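Long-range contacts in gamma-hexachlorocyclohexane dehydrochlorinase (Sphingomonas paucimobilis, PDB 3A76), which detoxifies the pollutant lindane (gamma-hexachlorocyclohexane), removing two molecules of hydrogen chloride in successive 1,2-anti dehydrochlorinations to give a tetrachlorocyclohexadiene: residues B[63-68]-B[148-153]; B[113-118]-B[126-131]. All blocks are in the same frame, centred on the assembly; numbering follows the deposited sequence.

Contact 1: B[63-68]-B[148-153]; sequences TIEGIG and KRNACT. With SPD (spermidine), chain F.
T63 and I64 run parallel beside N150 and A151 in the mixed, strongly curved sheet of this SnoaL-like barrel, T63 pairing with N150 and I64 with A151. The side chains divide between the two faces. On one, CG1 of I64 lies against the methyl of A151 (CG1 to CB 3.9 Å). CG2 of I64, anti to the backbone N, is directed at the bound spermidine, 3.8 Å from its C4. T153 approaches the same ligand from the other strand, its CG2 3.6 Å from N6. R149 also extends over this face, where its guanidinium forms a salt bridge with D135 and a cation-pi contact with F133.

On the opposite face the side chains of T63 and N150 cross at a slant, while the hydroxyl of T63 is hydrogen-bonded to that of T69. The extended chain of E65 reaches over from beyond the end of its strand. Its carboxylate comes up to the amide of N150, the two planes 35° apart, and OE1 also sits 3.3 Å from CB of C152. A leucine in place of N150 would probably deprive the E65 carboxylate of its polar neighbour and leave it freer to turn.

The backbones are joined by a nearly straight bond from T63 N to R149 O (2.9 Å), a more bent one from A151 N to T63 O (3.0 Å), and a third from E65 N to A151 O. Past E65 the chain doubles back through a classic beta bulge, in which I64 O receives two donors, I67 N at 2.8 Å and G68 N at 2.9 Å.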
loop_
_atom_site.group_PDB
_atom_site.type_symbol
_atom_site.label_atom_id
_atom_site.label_comp_id
_atom_site.label_asym_id
_atom_site.label_seq_id
_atom_site.Cartn_x
_atom_site.Cartn_y
_atom_site.Cartn_z
ATOM N N THR B 63 11.899 -10.466 15.188
ATOM C CA THR B 63 12.613 -9.438 15.916
ATOM C C THR B 63 12.028 -8.069 15.585
ATOM O O THR B 63 11.708 -7.771 14.430
ATOM C CB THR B 63 14.121 -9.449 15.572
ATOM O OG1 THR B 63 14.684 -10.735 15.881
ATOM C CG2 THR B 63 14.858 -8.379 16.342
ATOM N N ILE B 64 11.875 -7.254 16.622
ATOM C CA ILE B 64 11.596 -5.847 16.462
ATOM C C ILE B 64 12.698 -5.117 17.221
ATOM O O ILE B 64 12.827 -5.253 18.450
ATOM C CB ILE B 64 10.175 -5.472 16.970
ATOM C CG1 ILE B 64 9.087 -6.153 16.111
ATOM C CG2 ILE B 64 9.999 -3.954 16.980
ATOM C CD1 ILE B 64 7.631 -6.059 16.677
ATOM N N GLU B 65 13.516 -4.369 16.486
ATOM C CA GLU B 65 14.588 -3.602 17.101
ATOM C C GLU B 65 14.037 -2.684 18.183
ATOM O O GLU B 65 13.054 -1.983 17.961
ATOM C CB GLU B 65 15.355 -2.800 16.054
ATOM C CG GLU B 65 16.372 -3.603 15.292
ATOM C CD GLU B 65 16.909 -2.871 14.069
ATOM O OE1 GLU B 65 16.750 -3.417 12.960
ATOM O OE2 GLU B 65 17.472 -1.758 14.206
ATOM N N GLY B 66 14.662 -2.709 19.359
ATOM C CA GLY B 66 14.214 -1.909 20.490
ATOM C C GLY B 66 13.129 -2.588 21.303
ATOM O O GLY B 66 12.706 -2.053 22.334
ATOM N N ILE B 67 12.679 -3.757 20.846
ATOM C CA ILE B 67 11.605 -4.517 21.502
ATOM C C ILE B 67 12.034 -5.941 21.871
ATOM O O ILE B 67 11.714 -6.439 22.955
ATOM C CB ILE B 67 10.315 -4.581 20.616
ATOM C CG1 ILE B 67 9.660 -3.199 20.497
ATOM C CG2 ILE B 67 9.319 -5.649 21.121
ATOM C CD1 ILE B 67 9.428 -2.496 21.798
ATOM N N GLY B 68 12.740 -6.603 20.964
ATOM C CA GLY B 68 13.255 -7.922 21.253
ATOM C C GLY B 68 12.990 -8.924 20.170
ATOM O O GLY B 68 12.402 -8.594 19.148
ATOM N N LYS B 148 11.816 -15.803 9.165
ATOM C CA LYS B 148 12.379 -14.702 9.928
ATOM C C LYS B 148 11.656 -13.419 9.550
ATOM O O LYS B 148 11.086 -13.313 8.456
ATOM C CB LYS B 148 13.886 -14.571 9.652
ATOM C CG LYS B 148 14.717 -14.094 10.836
ATOM C CD LYS B 148 16.227 -14.331 10.627
ATOM C CE LYS B 148 16.649 -15.806 10.823
ATOM N NZ LYS B 148 16.662 -16.261 12.247
ATOM N N ARG B 149 11.673 -12.464 10.479
ATOM C CA ARG B 149 11.285 -11.093 10.216
ATOM C C ARG B 149 12.126 -10.208 11.093
ATOM O O ARG B 149 12.162 -10.405 12.305
ATOM C CB ARG B 149 9.784 -10.833 10.507
ATOM C CG ARG B 149 9.440 -9.328 10.690
ATOM C CD ARG B 149 8.002 -8.958 10.322
ATOM N NE ARG B 149 7.798 -8.936 8.876
ATOM C CZ ARG B 149 6.675 -8.571 8.251
ATOM N NH1 ARG B 149 6.638 -8.607 6.925
ATOM N NH2 ARG B 149 5.591 -8.175 8.926
ATOM N N ASN B 150 12.803 -9.240 10.481
ATOM C CA ASN B 150 13.334 -8.109 11.240
ATOM C C ASN B 150 12.541 -6.838 10.903
ATOM O O ASN B 150 12.288 -6.529 9.733
ATOM C CB ASN B 150 14.847 -7.928 11.013
ATOM C CG ASN B 150 15.437 -6.791 11.830
ATOM O OD1 ASN B 150 15.448 -5.636 11.392
ATOM N ND2 ASN B 150 15.951 -7.113 13.021
ATOM N N ALA B 151 12.137 -6.126 11.943
ATOM C CA ALA B 151 11.423 -4.886 11.800
ATOM C C ALA B 151 12.321 -3.812 12.351
ATOM O O ALA B 151 12.720 -3.855 13.507
ATOM C CB ALA B 151 10.121 -4.933 12.564
ATOM N N CYS B 152 12.630 -2.842 11.502
ATOM C CA CYS B 152 13.520 -1.762 11.853
ATOM C C CYS B 152 12.744 -0.471 11.655
ATOM O O CYS B 152 12.249 -0.214 10.557
ATOM C CB CYS B 152 14.747 -1.799 10.931
ATOM S SG CYS B 152 15.857 -0.389 11.094
ATOM N N THR B 153 12.628 0.334 12.707
ATOM C CA THR B 153 11.850 1.565 12.602
ATOM C C THR B 153 12.721 2.791 12.329
ATOM O O THR B 153 13.623 3.133 13.111
ATOM C CB THR B 153 10.826 1.794 13.762
ATOM O OG1 THR B 153 11.422 2.536 14.824
ATOM C CG2 THR B 153 10.292 0.490 14.291
HETATM N N1 SPD F . 6.509 -2.492 13.650
HETATM C C2 SPD F . 5.797 -2.746 14.898
HETATM C C3 SPD F . 5.967 -1.606 15.907
HETATM C C4 SPD F . 7.433 -1.270 16.178
HETATM C C5 SPD F . 7.601 -0.471 17.470
HETATM N N6 SPD F . 8.962 0.037 17.638
HETATM C C7 SPD F . 9.386 0.690 18.873
HETATM C C8 SPD F . 10.878 1.038 18.863
HETATM C C9 SPD F . 11.240 2.021 19.975
HETATM N N10 SPD F . 12.651 1.905 20.300
HETATM O O HOH W 1 15.194 0.668 15.007
#

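Contact 2: B[113-118]-B[126-131]; sequences DVLLLG and SILIAA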
loop_
_atom_site.group_PDB
_atom_site.type_symbol
_atom_site.label_atom_id
_atom_site.label_comp_id
_atom_site.label_asym_id
_atom_site.label_seq_id
_atom_site.Cartn_x
_atom_site.Cartn_y
_atom_site.Cartn_z
ATOM N N ASP B 113 7.940 -2.190 3.189
ATOM C CA ASP B 113 7.863 -0.959 3.957
ATOM C C ASP B 113 6.511 -0.885 4.665
ATOM O O ASP B 113 5.522 -1.367 4.156
ATOM C CB ASP B 113 8.078 0.236 3.035
ATOM C CG ASP B 113 9.480 0.268 2.459
ATOM O OD1 ASP B 113 10.451 0.445 3.254
ATOM O OD2 ASP B 113 9.597 0.115 1.220
ATOM N N VAL B 114 6.470 -0.305 5.857
ATOM C CA VAL B 114 5.185 -0.197 6.536
ATOM C C VAL B 114 5.001 1.197 7.065
ATOM O O VAL B 114 5.940 1.807 7.559
ATOM C CB VAL B 114 4.992 -1.259 7.685
ATOM C CG1 VAL B 114 5.967 -1.027 8.854
ATOM C CG2 VAL B 114 3.521 -1.296 8.175
ATOM N N LEU B 115 3.779 1.687 6.949
ATOM C CA LEU B 115 3.358 2.895 7.635
ATOM C C LEU B 115 2.359 2.494 8.708
ATOM O O LEU B 115 1.304 1.888 8.407
ATOM C CB LEU B 115 2.752 3.870 6.626
ATOM C CG LEU B 115 2.532 5.364 6.890
ATOM C CD1 LEU B 115 1.056 5.677 6.992
ATOM C CD2 LEU B 115 3.368 5.954 8.036
ATOM N N LEU B 116 2.710 2.815 9.955
ATOM C CA LEU B 116 1.872 2.540 11.113
ATOM C C LEU B 116 1.342 3.821 11.736
ATOM O O LEU B 116 2.119 4.708 12.110
ATOM C CB LEU B 116 2.641 1.746 12.186
ATOM C CG LEU B 116 1.969 1.438 13.548
ATOM C CD1 LEU B 116 2.560 0.220 14.201
ATOM C CD2 LEU B 116 2.070 2.610 14.543
ATOM N N LEU B 117 0.021 3.886 11.874
ATOM C CA LEU B 117 -0.657 4.926 12.662
ATOM C C LEU B 117 -1.348 4.279 13.854
ATOM O O LEU B 117 -2.028 3.269 13.700
ATOM C CB LEU B 117 -1.707 5.630 11.807
ATOM C CG LEU B 117 -1.264 6.192 10.470
ATOM C CD1 LEU B 117 -2.474 6.712 9.686
ATOM C CD2 LEU B 117 -0.235 7.275 10.700
ATOM N N GLY B 118 -1.180 4.856 15.042
ATOM C CA GLY B 118 -1.802 4.301 16.235
ATOM C C GLY B 118 -1.957 5.257 17.391
ATOM O O GLY B 118 -1.466 6.373 17.350
ATOM N N SER B 126 -1.099 9.775 19.879
ATOM C CA SER B 126 -1.140 9.337 18.500
ATOM C C SER B 126 0.249 9.336 17.895
ATOM O O SER B 126 0.978 10.315 18.020
ATOM C CB SER B 126 -2.046 10.260 17.692
ATOM O OG SER B 126 -3.388 10.041 18.045
ATOM N N ILE B 127 0.611 8.239 17.236
ATOM C CA ILE B 127 1.933 8.138 16.614
ATOM C C ILE B 127 1.905 7.713 15.173
ATOM O O ILE B 127 0.998 7.010 14.738
ATOM C CB ILE B 127 2.912 7.161 17.353
ATOM C CG1 ILE B 127 2.199 5.898 17.835
ATOM C CG2 ILE B 127 3.645 7.876 18.474
ATOM C CD1 ILE B 127 3.163 4.777 18.084
ATOM N N LEU B 128 2.926 8.159 14.452
ATOM C CA LEU B 128 3.272 7.635 13.142
ATOM C C LEU B 128 4.639 6.909 13.239
ATOM O O LEU B 128 5.603 7.433 13.808
ATOM C CB LEU B 128 3.293 8.770 12.110
ATOM C CG LEU B 128 3.582 8.508 10.635
ATOM C CD1 LEU B 128 2.971 9.622 9.808
ATOM C CD2 LEU B 128 5.105 8.372 10.350
ATOM N N ILE B 129 4.701 5.699 12.694
ATOM C CA ILE B 129 5.945 4.954 12.588
ATOM C C ILE B 129 6.166 4.540 11.123
ATOM O O ILE B 129 5.236 4.090 10.449
ATOM C CB ILE B 129 5.943 3.717 13.554
ATOM C CG1 ILE B 129 5.979 4.192 15.010
ATOM C CG2 ILE B 129 7.118 2.749 13.276
ATOM C CD1 ILE B 129 5.560 3.150 16.023
ATOM N N ALA B 130 7.379 4.740 10.624
ATOM C CA ALA B 130 7.774 4.179 9.339
ATOM C C ALA B 130 8.841 3.142 9.619
ATOM O O ALA B 130 9.850 3.434 10.275
ATOM C CB ALA B 130 8.300 5.250 8.408
ATOM N N ALA B 131 8.592 1.919 9.161
ATOM C CA ALA B 131 9.495 0.815 9.428
ATOM C C ALA B 131 9.787 -0.017 8.196
ATOM O O ALA B 131 9.002 -0.053 7.261
ATOM C CB ALA B 131 8.971 -0.071 10.586
HETATM O O HOH W 2 9.246 2.132 5.581
#
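L116 lies alongside I129, both pointing the same way from a hydrogen-bonded antiparallel pair, with CD2 of L116 3.8 Å from CD1 of I129. CG stands anti to the backbone N (chi1 175°), and the side chain lies on the face shared with H93 of the adjacent strand 88-102, the inferred proton acceptor, and close to the spermidine. V114 and A131 continue this surface: CG1 of V114 touches CB of A131 at 3.6 Å. At the other end I127 faces G118, which has no side chain, and rests CG1 on the carbonyl O of that glycine instead.

The reverse face is leucine-rich. L117 runs beside L128, its partner in a non-hydrogen-bonded pair, while CD2 of L115 crosses over from the next such pair to the branch point of L128, 3.7 Å from CG. This side meets the other subunits of the trimer: L115 and L117 pack on L115 of the third subunit, and L128 on F164 of the second.

Six backbone bonds join the two strands of this hairpin, the bond from L116 N to I129 O being almost straight at 178°. Where D113 begins the segment, a water bridges its OD1 and A131 O, donating to both, while OD1 also forms a salt bridge with K46 of the second subunit. Peptide groups are satisfied by this ladder together with the neighbouring strands, so the hairpin can present aliphatic surfaces both to the pocket and to the trimer interface.

Contact 2 is nested along the chain inside the loop closed by contact 1: the order is 63-68, 113-118, 126-131, 148-153. Both belong to one mixed sheet, their centres about 14 Å apart, and they meet where strands 125-140 and 143-158 lie next to each other. There C152 O comes within 3.3 Å of A131 CB, and CB of T153 packs on CG2 of I129 at 3.9 Å. Contact 1 brings the early strand 60-64 in beside the last strand, while contact 2 forms the hairpin that lies between that strand and 88-102. Together they place residues from distant parts of the sequence around one spermidine-occupied pocket near H93.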